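PDB 2X32: cellulose-binding protein from Saccharophagus degradans, which binds a long polyisoprenoid diphosphate in a YceI-like beta barrel, probably for its transport, and is implicated in plant cell wall breakdown. Local coordinates for residues N54-G59 against G65-Y70; A89-L94 against E98-D103; G115-Q120 against A144-E149. One frame throughout, in Å; residues are numbered along the deposited sequence.

Contact 1 of 3, residues N54-G59 against G65-Y70; sequences NSVNTG and GRMRDY
Asn54 brings its amide oxygen to the aliphatic part of Arg68, with OD1 lying 3.5 Å from Arg68 CD; the two side chains cross at about a right angle, and the amide and guanidinium planes are 43° apart. OD1 draws its hydrogen bond from elsewhere, the hydroxyl of Thr74 just beyond the helix, so its meeting with Arg68 is one of packing. A water links the segments instead, donating to Asn54 O and to Val56 O (2.7 Å) and accepting from Arg68 NH1 at 2.9 Å. It lies at the edge of the guanidinium, in its plane, while Gly65 CA sits 3.1 Å above that plane, toward the rim. A bend in the arginine chain at chi3 (-50°) turns the guanidinium back over the preceding helical turn to reach that position.

Val56, on the short strand 56-57 at the margin of the antiparallel barrel, forks over helix 61-72. CG1 rests on Arg68 CG at 3.8 Å, and CG2, anti to the backbone N, meets SD of Met67 in one of that residue's two conformers, also at 3.8 Å. Phe20 and Phe72 touch both Val56 and Met67, extending this apolar patch toward the bound polyisoprenoid, which lies about 4 Å from the Met67 side chain.

Farther along, the OD1 of Asn57 accepts from Gly59 N in an Asx turn. Between these residues Thr58 faces the helix, its methyl CG2 set 3.4 Å from Met67 SD in the same conformer, while its backbone N is bonded to Asn64 OD1.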
loop_
_atom_site.group_PDB
_atom_site.type_symbol
_atom_site.label_atom_id
_atom_site.label_comp_id
_atom_site.label_asym_id
_atom_site.label_seq_id
_atom_site.Cartn_x
_atom_site.Cartn_y
_atom_site.Cartn_z
ATOM N N ASN A 54 4.578 -4.853 10.380
ATOM C CA ASN A 54 5.430 -5.955 10.837
ATOM C C ASN A 54 5.669 -7.086 9.847
ATOM O O ASN A 54 6.596 -7.879 10.029
ATOM C CB ASN A 54 4.893 -6.569 12.142
ATOM C CG ASN A 54 5.156 -5.679 13.331
ATOM O OD1 ASN A 54 6.309 -5.276 13.558
ATOM N ND2 ASN A 54 4.105 -5.364 14.073
ATOM N N SER A 55 4.888 -7.098 8.736
ATOM C CA SER A 55 5.042 -8.122 7.693
ATOM C C SER A 55 5.960 -7.699 6.571
ATOM O O SER A 55 6.012 -8.374 5.569
ATOM C CB SER A 55 3.665 -8.528 7.160
ATOM O OG SER A 55 3.164 -7.572 6.261
ATOM N N VAL A 56 6.694 -6.617 6.756
ATOM C CA VAL A 56 7.701 -6.179 5.771
ATOM C C VAL A 56 8.652 -7.323 5.515
ATOM O O VAL A 56 9.131 -8.034 6.383
ATOM C CB VAL A 56 8.442 -4.879 6.205
ATOM C CG1 VAL A 56 9.317 -5.120 7.452
ATOM C CG2 VAL A 56 9.193 -4.177 5.009
ATOM N N ASN A 57 8.931 -7.493 4.234
ATOM C CA ASN A 57 9.768 -8.601 3.762
ATOM C C ASN A 57 10.689 -8.051 2.695
ATOM O O ASN A 57 10.281 -7.799 1.566
ATOM C CB ASN A 57 8.868 -9.734 3.246
ATOM C CG ASN A 57 9.642 -10.953 2.894
ATOM O OD1 ASN A 57 10.858 -10.853 2.602
ATOM N ND2 ASN A 57 8.992 -12.106 2.869
ATOM N N THR A 58 11.961 -7.858 3.066
ATOM C CA THR A 58 12.995 -7.372 2.205
ATOM C C THR A 58 13.941 -8.494 1.774
ATOM O O THR A 58 14.938 -8.230 1.077
ATOM C CB THR A 58 13.833 -6.254 2.886
ATOM O OG1 THR A 58 14.740 -6.829 3.840
ATOM C CG2 THR A 58 12.899 -5.179 3.521
ATOM N N GLY A 59 13.648 -9.727 2.183
ATOM C CA GLY A 59 14.486 -10.888 1.902
ATOM C C GLY A 59 15.690 -11.062 2.800
ATOM O O GLY A 59 16.409 -12.064 2.661
ATOM N N GLY A 65 14.248 -6.272 10.379
ATOM C CA GLY A 65 14.180 -5.808 11.742
ATOM C C GLY A 65 14.480 -4.318 11.847
ATOM O O GLY A 65 13.803 -3.594 12.583
ATOM N N ARG A 66 15.491 -3.880 11.100
ATOM C CA ARG A 66 15.848 -2.456 11.089
ATOM C C ARG A 66 14.675 -1.656 10.510
ATOM O O ARG A 66 14.361 -0.572 10.995
ATOM C CB ARG A 66 17.123 -2.218 10.295
ATOM C CG ARG A 66 18.366 -2.773 10.988
ATOM C CD ARG A 66 19.514 -2.776 10.041
ATOM N NE ARG A 66 20.764 -3.155 10.725
ATOM C CZ ARG A 66 21.975 -3.082 10.169
ATOM N NH1 ARG A 66 22.134 -2.622 8.920
ATOM N NH2 ARG A 66 23.044 -3.444 10.883
ATOM N N MET A 67 14.012 -2.172 9.467
ATOM C CA MET A 67 12.874 -1.444 8.946
ATOM C C MET A 67 11.722 -1.390 9.958
ATOM O O MET A 67 11.106 -0.340 10.145
ATOM C CB MET A 67 12.417 -2.014 7.614
ATOM C CG MET A 67 13.362 -1.737 6.456
ATOM S SD MET A 67 12.460 -2.181 4.978
ATOM C CE MET A 67 11.329 -0.800 4.878
ATOM N N ARG A 68 11.434 -2.472 10.663
ATOM C CA ARG A 68 10.394 -2.418 11.680
ATOM C C ARG A 68 10.723 -1.484 12.823
ATOM O O ARG A 68 9.895 -0.703 13.264
ATOM C CB ARG A 68 10.095 -3.819 12.221
ATOM C CG ARG A 68 9.551 -4.837 11.240
ATOM C CD ARG A 68 9.274 -6.200 11.878
ATOM N NE ARG A 68 10.461 -6.678 12.676
ATOM C CZ ARG A 68 11.353 -7.584 12.289
ATOM N NH1 ARG A 68 11.259 -8.189 11.124
ATOM N NH2 ARG A 68 12.385 -7.914 13.094
ATOM N N ASP A 69 11.946 -1.574 13.327
ATOM C CA ASP A 69 12.349 -0.874 14.531
ATOM C C ASP A 69 12.642 0.601 14.324
ATOM O O ASP A 69 12.241 1.429 15.156
ATOM C CB ASP A 69 13.574 -1.563 15.132
ATOM C CG ASP A 69 13.268 -2.991 15.630
ATOM O OD1 ASP A 69 12.069 -3.349 15.789
ATOM O OD2 ASP A 69 14.245 -3.734 15.818
ATOM N N TYR A 70 13.296 0.918 13.230
ATOM C CA TYR A 70 13.831 2.268 13.054
ATOM C C TYR A 70 13.212 3.045 11.943
ATOM O O TYR A 70 13.312 4.274 11.957
ATOM C CB TYR A 70 15.335 2.223 12.840
ATOM C CG TYR A 70 16.022 1.457 13.918
ATOM C CD1 TYR A 70 15.875 1.792 15.268
ATOM C CD2 TYR A 70 16.794 0.396 13.580
ATOM C CE1 TYR A 70 16.531 1.043 16.261
ATOM C CE2 TYR A 70 17.422 -0.344 14.528
ATOM C CZ TYR A 70 17.284 -0.044 15.849
ATOM O OH TYR A 70 18.022 -0.845 16.733
HETATM O O HOH W 1 9.191 -8.586 9.061
#

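Contact 2 of 3, residues A89-L94 against E98-D103; sequences AAVAGL and EDMLVD
Met100 reaches from strand 99-109 to helix 88-92 and the turn after it, where Leu94, Val91 and Ala90 receive its thioether. This is the dense part of the contact. In one of the two conformers of Met100, CG stands between the backbone N and the carbonyl carbon (chi1 59°), and from there the chain runs extended, carrying SD and CE across to the helix. In this conformer SD lies 3.8 Å from Leu94 CD2, the two side chains crossing at about a right angle. Beyond it, CE touches Val91 CG2 at 3.9 Å and Ala90 CB at 4.1 Å, ending against the helix at these two residues. Leu94 joins the two halves of the contact, since its CD2 also packs on Glu98 CG at 3.7 Å.

The other side, around Glu98 and Gly93, is polar and open to solvent. With CG anti to the backbone N (chi1 -176°), the extended chain of Glu98 carries its carboxylate to the connecting turn: OE1 accepts from Ala95 N, while OE2 takes a hydrogen bond from a water at 2.8 Å. That water also donates to Gly93 O, over a longer 3.2 Å, and thus bridges the segments. Arg125 of the neighbouring strand binds the carbonyls of Val91 and Leu94. Val91, whose side chain comes close to the lipid, places this short helix-turn-strand connection at the hydrocarbon end of the tunnel in the YceI-like barrel.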
loop_
_atom_site.group_PDB
_atom_site.type_symbol
_atom_site.label_atom_id
_atom_site.label_comp_id
_atom_site.label_asym_id
_atom_site.label_seq_id
_atom_site.Cartn_x
_atom_site.Cartn_y
_atom_site.Cartn_z
ATOM N N ALA A 89 -22.365 1.574 -6.622
ATOM C CA ALA A 89 -23.207 1.373 -7.816
ATOM C C ALA A 89 -22.353 1.356 -9.092
ATOM O O ALA A 89 -22.617 0.626 -10.022
ATOM C CB ALA A 89 -24.305 2.390 -7.930
ATOM N N ALA A 90 -21.287 2.167 -9.141
ATOM C CA ALA A 90 -20.429 2.153 -10.312
ATOM C C ALA A 90 -19.645 0.840 -10.395
ATOM O O ALA A 90 -19.491 0.304 -11.466
ATOM C CB ALA A 90 -19.449 3.323 -10.207
ATOM N N VAL A 91 -19.226 0.314 -9.244
ATOM C CA VAL A 91 -18.583 -1.012 -9.186
ATOM C C VAL A 91 -19.606 -2.092 -9.609
ATOM O O VAL A 91 -19.315 -2.962 -10.427
ATOM C CB VAL A 91 -18.034 -1.303 -7.788
ATOM C CG1 VAL A 91 -17.497 -2.710 -7.725
ATOM C CG2 VAL A 91 -16.976 -0.256 -7.399
ATOM N N ALA A 92 -20.824 -2.037 -9.068
ATOM C CA ALA A 92 -21.873 -2.990 -9.440
ATOM C C ALA A 92 -22.184 -2.981 -10.933
ATOM O O ALA A 92 -22.514 -4.019 -11.503
ATOM C CB ALA A 92 -23.150 -2.668 -8.669
ATOM N N GLY A 93 -22.103 -1.810 -11.535
ATOM C CA GLY A 93 -22.396 -1.646 -12.930
ATOM C C GLY A 93 -21.373 -2.141 -13.922
ATOM O O GLY A 93 -21.683 -2.238 -15.111
ATOM N N LEU A 94 -20.202 -2.506 -13.446
ATOM C CA LEU A 94 -19.177 -3.071 -14.321
ATOM C C LEU A 94 -19.598 -4.421 -14.776
ATOM O O LEU A 94 -20.006 -5.270 -13.993
ATOM C CB LEU A 94 -17.853 -3.191 -13.571
ATOM C CG LEU A 94 -17.109 -1.925 -13.300
ATOM C CD1 LEU A 94 -15.901 -2.305 -12.451
ATOM C CD2 LEU A 94 -16.588 -1.378 -14.653
ATOM N N GLU A 98 -15.024 -5.964 -17.588
ATOM C CA GLU A 98 -14.935 -4.523 -17.844
ATOM C C GLU A 98 -14.078 -3.856 -16.753
ATOM O O GLU A 98 -14.126 -4.244 -15.585
ATOM C CB GLU A 98 -16.350 -3.916 -17.836
ATOM C CG GLU A 98 -16.466 -2.391 -18.196
ATOM C CD GLU A 98 -17.923 -1.795 -18.173
ATOM O OE1 GLU A 98 -18.962 -2.476 -17.894
ATOM O OE2 GLU A 98 -18.013 -0.562 -18.462
ATOM N N ASP A 99 -13.354 -2.808 -17.131
ATOM C CA ASP A 99 -12.632 -1.963 -16.195
ATOM C C ASP A 99 -13.168 -0.545 -16.190
ATOM O O ASP A 99 -13.937 -0.139 -17.072
ATOM C CB ASP A 99 -11.168 -1.909 -16.570
ATOM C CG ASP A 99 -10.874 -0.835 -17.608
ATOM O OD1 ASP A 99 -11.584 -0.678 -18.655
ATOM O OD2 ASP A 99 -9.925 -0.154 -17.383
ATOM N N MET A 100 -12.767 0.199 -15.191
ATOM C CA MET A 100 -12.992 1.629 -15.149
ATOM C C MET A 100 -11.841 2.259 -14.408
ATOM O O MET A 100 -11.195 1.619 -13.554
ATOM C CB MET A 100 -14.314 1.975 -14.485
ATOM C CG MET A 100 -14.419 1.482 -13.062
ATOM S SD MET A 100 -16.085 1.751 -12.484
ATOM C CE MET A 100 -15.819 1.397 -10.728
ATOM N N LEU A 101 -11.569 3.504 -14.735
ATOM C CA LEU A 101 -10.615 4.347 -14.011
ATOM C C LEU A 101 -11.369 5.134 -12.949
ATOM O O LEU A 101 -12.434 5.746 -13.247
ATOM C CB LEU A 101 -9.941 5.321 -14.973
ATOM C CG LEU A 101 -9.193 4.711 -16.100
ATOM C CD1 LEU A 101 -8.609 5.856 -17.053
ATOM C CD2 LEU A 101 -8.109 3.802 -15.555
ATOM N N VAL A 102 -10.809 5.209 -11.753
ATOM C CA VAL A 102 -11.425 5.963 -10.649
ATOM C C VAL A 102 -10.379 6.909 -10.106
ATOM O O VAL A 102 -9.322 6.471 -9.702
ATOM C CB VAL A 102 -11.916 5.000 -9.516
ATOM C CG1 VAL A 102 -12.724 5.736 -8.416
ATOM C CG2 VAL A 102 -12.779 3.863 -10.073
ATOM N N ASP A 103 -10.641 8.205 -10.132
ATOM C CA ASP A 103 -9.760 9.222 -9.552
ATOM C C ASP A 103 -10.141 9.339 -8.077
ATOM O O ASP A 103 -11.300 9.672 -7.779
ATOM C CB ASP A 103 -10.003 10.531 -10.264
ATOM C CG ASP A 103 -9.581 10.492 -11.736
ATOM O OD1 ASP A 103 -8.542 9.876 -12.007
ATOM O OD2 ASP A 103 -10.303 11.104 -12.544
HETATM O O HOH W 2 -20.205 -0.003 -16.835
#

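Contact 3 of 3, residues G115-Q120 against A144-E149; sequences GVIDTQ and ADYSLE. With OTP ((2E,6E,10E,14E,18E,22E,26E)-3,7,11,15,19,23,27,31-octamethyldotriaconta-2,6,10,14,18,22,26,30-octaenyl trihydrogen diphosphate), chain C.
The wall of the polyisoprenoid tunnel is built here from strand 115-125 and the loop that leads into helix 149-158, and the two meet where the phenol of Tyr146 reaches the strand. Its OH comes 4.0 Å from Ile117 CG1 and 4.2 Å from Gly115 CA, the nearest atom of the tyrosine to both residues, and so the hydroxyl leads the approach. The tyrosine and isoleucine side chains cross at about a right angle. Tyr146 CG is anti to the carbonyl carbon (chi1 -55°), and this projects the ring away from its loop toward the strand. Gly115 carries no side chain at the place where the hydroxyl arrives. Leu108 of the adjacent strand 99-109 touches both Tyr146 and Ile117, and Leu110 adds to the apolar surroundings of the ring.

Ile117 also meets the lipid, through the end of the same branch. In this antiparallel beta barrel, curled round a long lipid chain, its CD1 packs 3.8 Å from C18 of the octaprenyl diphosphate and 3.9 Å from C15. The ethyl branch therefore meets tyrosine at CG1 and lipid at its tip. CG2 is more distant, at 4.2 Å from ligand C13. Two residues farther along the strand, Thr119 turns its methyl to the ligand, CG2 lying 3.9 Å from C13. Its OG1 is anti to the backbone N (chi1 -164°), which leaves the methyl rather than the hydroxyl against the hydrocarbon. From the loop, Leu148 CD1 reaches C28 of the same lipid at 4.0 Å, two isoprene units nearer the diphosphate than C18.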
loop_
_atom_site.group_PDB
_atom_site.type_symbol
_atom_site.label_atom_id
_atom_site.label_comp_id
_atom_site.label_asym_id
_atom_site.label_seq_id
_atom_site.Cartn_x
_atom_site.Cartn_y
_atom_site.Cartn_z
ATOM N N GLY A 115 -2.172 11.571 5.350
ATOM C CA GLY A 115 -2.031 12.357 4.152
ATOM C C GLY A 115 -2.951 11.874 3.089
ATOM O O GLY A 115 -3.453 10.774 3.158
ATOM N N VAL A 116 -3.209 12.701 2.101
ATOM C CA VAL A 116 -4.081 12.306 1.005
ATOM C C VAL A 116 -3.242 11.944 -0.200
ATOM O O VAL A 116 -2.287 12.673 -0.554
ATOM C CB VAL A 116 -5.041 13.402 0.628
ATOM C CG1 VAL A 116 -5.854 13.000 -0.590
ATOM C CG2 VAL A 116 -5.968 13.700 1.763
ATOM N N ILE A 117 -3.568 10.802 -0.803
ATOM C CA ILE A 117 -2.948 10.363 -2.084
ATOM C C ILE A 117 -3.989 10.566 -3.138
ATOM O O ILE A 117 -5.041 9.935 -3.125
ATOM C CB ILE A 117 -2.506 8.895 -2.018
ATOM C CG1 ILE A 117 -1.463 8.721 -0.930
ATOM C CG2 ILE A 117 -2.012 8.397 -3.449
ATOM C CD1 ILE A 117 -1.082 7.284 -0.759
ATOM N N ASP A 118 -3.733 11.524 -4.031
ATOM C CA ASP A 118 -4.592 11.793 -5.163
ATOM C C ASP A 118 -4.044 10.968 -6.331
ATOM O O ASP A 118 -2.950 11.232 -6.838
ATOM C CB ASP A 118 -4.563 13.303 -5.505
ATOM C CG ASP A 118 -5.252 14.137 -4.450
ATOM O OD1 ASP A 118 -6.457 13.869 -4.185
ATOM O OD2 ASP A 118 -4.600 15.076 -3.892
ATOM N N THR A 119 -4.750 9.912 -6.686
ATOM C CA THR A 119 -4.220 9.005 -7.723
ATOM C C THR A 119 -5.378 8.372 -8.457
ATOM O O THR A 119 -6.556 8.551 -8.129
ATOM C CB THR A 119 -3.298 7.948 -7.124
ATOM O OG1 THR A 119 -2.499 7.326 -8.157
ATOM C CG2 THR A 119 -4.109 6.873 -6.384
ATOM N N GLN A 120 -5.064 7.586 -9.469
ATOM C CA GLN A 120 -6.066 6.946 -10.274
ATOM C C GLN A 120 -5.912 5.426 -10.104
ATOM O O GLN A 120 -4.781 4.899 -10.170
ATOM C CB GLN A 120 -5.837 7.323 -11.745
ATOM C CG GLN A 120 -6.910 6.945 -12.617
ATOM C CD GLN A 120 -6.672 7.626 -13.999
ATOM O OE1 GLN A 120 -5.719 7.239 -14.700
ATOM N NE2 GLN A 120 -7.408 8.698 -14.334
ATOM N N ALA A 144 9.442 11.995 3.293
ATOM C CA ALA A 144 9.275 13.191 4.081
ATOM C C ALA A 144 7.814 13.533 4.347
ATOM O O ALA A 144 7.493 14.123 5.415
ATOM C CB ALA A 144 10.002 14.329 3.467
ATOM N N ASP A 145 6.916 13.087 3.471
ATOM C CA ASP A 145 5.494 13.310 3.701
ATOM C C ASP A 145 4.955 12.581 4.939
ATOM O O ASP A 145 3.869 12.908 5.453
ATOM C CB ASP A 145 4.698 12.943 2.470
ATOM C CG ASP A 145 4.807 13.974 1.376
ATOM O OD1 ASP A 145 5.265 15.116 1.689
ATOM O OD2 ASP A 145 4.557 13.593 0.201
ATOM N N TYR A 146 5.671 11.535 5.388
ATOM C CA TYR A 146 5.252 10.770 6.571
ATOM C C TYR A 146 6.299 10.736 7.683
ATOM O O TYR A 146 6.306 9.818 8.500
ATOM C CB TYR A 146 4.828 9.323 6.133
ATOM C CG TYR A 146 3.765 9.358 5.056
ATOM C CD1 TYR A 146 2.436 9.433 5.404
ATOM C CD2 TYR A 146 4.092 9.471 3.698
ATOM C CE1 TYR A 146 1.433 9.561 4.469
ATOM C CE2 TYR A 146 3.081 9.576 2.760
ATOM C CZ TYR A 146 1.762 9.607 3.159
ATOM O OH TYR A 146 0.697 9.801 2.259
ATOM N N SER A 147 7.184 11.741 7.724
ATOM C CA SER A 147 8.234 11.885 8.719
ATOM C C SER A 147 9.121 10.631 8.788
ATOM O O SER A 147 9.478 10.193 9.859
ATOM C CB SER A 147 7.612 12.221 10.076
ATOM O OG SER A 147 6.983 13.501 9.951
ATOM N N LEU A 148 9.397 10.055 7.615
ATOM C CA LEU A 148 10.204 8.808 7.522
ATOM C C LEU A 148 11.657 9.052 7.104
ATOM O O LEU A 148 12.427 8.136 6.981
ATOM C CB LEU A 148 9.562 7.792 6.568
ATOM C CG LEU A 148 8.331 7.109 7.105
ATOM C CD1 LEU A 148 7.610 6.294 6.007
ATOM C CD2 LEU A 148 8.683 6.182 8.322
ATOM N N GLU A 149 12.022 10.296 6.815
ATOM C CA GLU A 149 13.367 10.569 6.344
ATOM C C GLU A 149 14.417 10.255 7.431
ATOM O O GLU A 149 15.522 9.798 7.112
ATOM C CB GLU A 149 13.473 12.006 5.795
ATOM C CG GLU A 149 13.285 13.107 6.830
ATOM C CD GLU A 149 11.891 13.727 6.905
ATOM O OE1 GLU A 149 10.881 13.022 7.092
ATOM O OE2 GLU A 149 11.831 14.974 6.828
HETATM O O7 OTP C . 23.899 -2.013 0.962
HETATM P P2 OTP C . 23.791 -2.805 2.239
HETATM O O5 OTP C . 24.960 -2.569 3.179
HETATM O O6 OTP C . 23.426 -4.252 2.047
HETATM O O4 OTP C . 22.530 -2.091 3.027
HETATM P P1 OTP C . 21.074 -2.730 3.314
HETATM O O2 OTP C . 20.317 -2.594 2.007
HETATM O O3 OTP C . 21.087 -4.008 4.128
HETATM O O1 OTP C . 20.259 -1.672 4.229
HETATM C C40 OTP C . 19.860 -0.433 3.609
HETATM C C39 OTP C . 18.332 -0.294 3.621
HETATM C C37 OTP C . 17.628 0.070 2.565
HETATM C C38 OTP C . 18.161 0.368 1.158
HETATM C C36 OTP C . 16.117 0.232 2.698
HETATM C C35 OTP C . 15.634 1.660 2.684
HETATM C C34 OTP C . 14.095 1.721 2.720
HETATM C C32 OTP C . 13.337 2.638 2.106
HETATM C C33 OTP C . 13.914 3.677 1.206
HETATM C C31 OTP C . 11.814 2.476 2.211
HETATM C C30 OTP C . 11.014 3.633 2.753
HETATM C C29 OTP C . 9.514 3.367 2.695
HETATM C C27 OTP C . 8.596 4.292 2.432
HETATM C C28 OTP C . 8.882 5.781 2.262
HETATM C C26 OTP C . 7.144 3.917 2.233
HETATM C C25 OTP C . 6.807 2.441 2.270
HETATM C C24 OTP C . 5.445 2.083 1.653
HETATM C C22 OTP C . 4.321 1.831 2.320
HETATM C C23 OTP C . 4.194 1.710 3.818
HETATM C C21 OTP C . 3.075 1.576 1.523
HETATM C C20 OTP C . 2.028 2.716 1.637
HETATM C C19 OTP C . 0.731 2.441 0.874
HETATM C C17 OTP C . 0.366 2.988 -0.284
HETATM C C18 OTP C . 1.052 4.108 -0.985
HETATM C C16 OTP C . -0.872 2.446 -0.982
HETATM C C15 OTP C . -1.937 3.487 -1.174
HETATM C C14 OTP C . -3.264 2.865 -1.531
HETATM C C12 OTP C . -4.176 3.410 -2.374
HETATM C C13 OTP C . -3.913 4.718 -3.118
HETATM C C11 OTP C . -5.496 2.766 -2.649
HETATM C C10 OTP C . -5.726 1.406 -2.123
HETATM C C9 OTP C . -6.970 0.681 -2.640
HETATM C C7 OTP C . -8.117 0.478 -1.973
HETATM C C8 OTP C . -8.374 0.815 -0.518
HETATM C C6 OTP C . -9.252 -0.190 -2.713
HETATM C C5 OTP C . -10.279 0.774 -3.276
HETATM C C4 OTP C . -11.442 0.076 -3.918
HETATM C C2 OTP C . -12.057 0.532 -5.014
HETATM C C3 OTP C . -11.768 1.768 -5.793
HETATM C C1 OTP C . -13.228 -0.255 -5.533
#

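Overall arrangement
The three contacts follow one another along the chain, each closing before the next opens, and all reach the same curled antiparallel sheet that surrounds the lipid. Contacts 1 and 2 lie on opposite sides of the chain's centre, their centres about 35 Å apart; contact 3 comes between, about 19 Å from contact 1 and about 25 Å from contact 2, centre to centre. Contacts 2 and 3 share neighbouring strands, 99-109 and 115-125, and touch through a probable hydrogen bond from Gln120 NE2 to Asp103 OD1 (2.8 Å). Spaced in this way, they sample the tunnel from its diphosphate half, through its middle, to the hydrocarbon tail, and so follow the bound polyisoprenoid along the barrel.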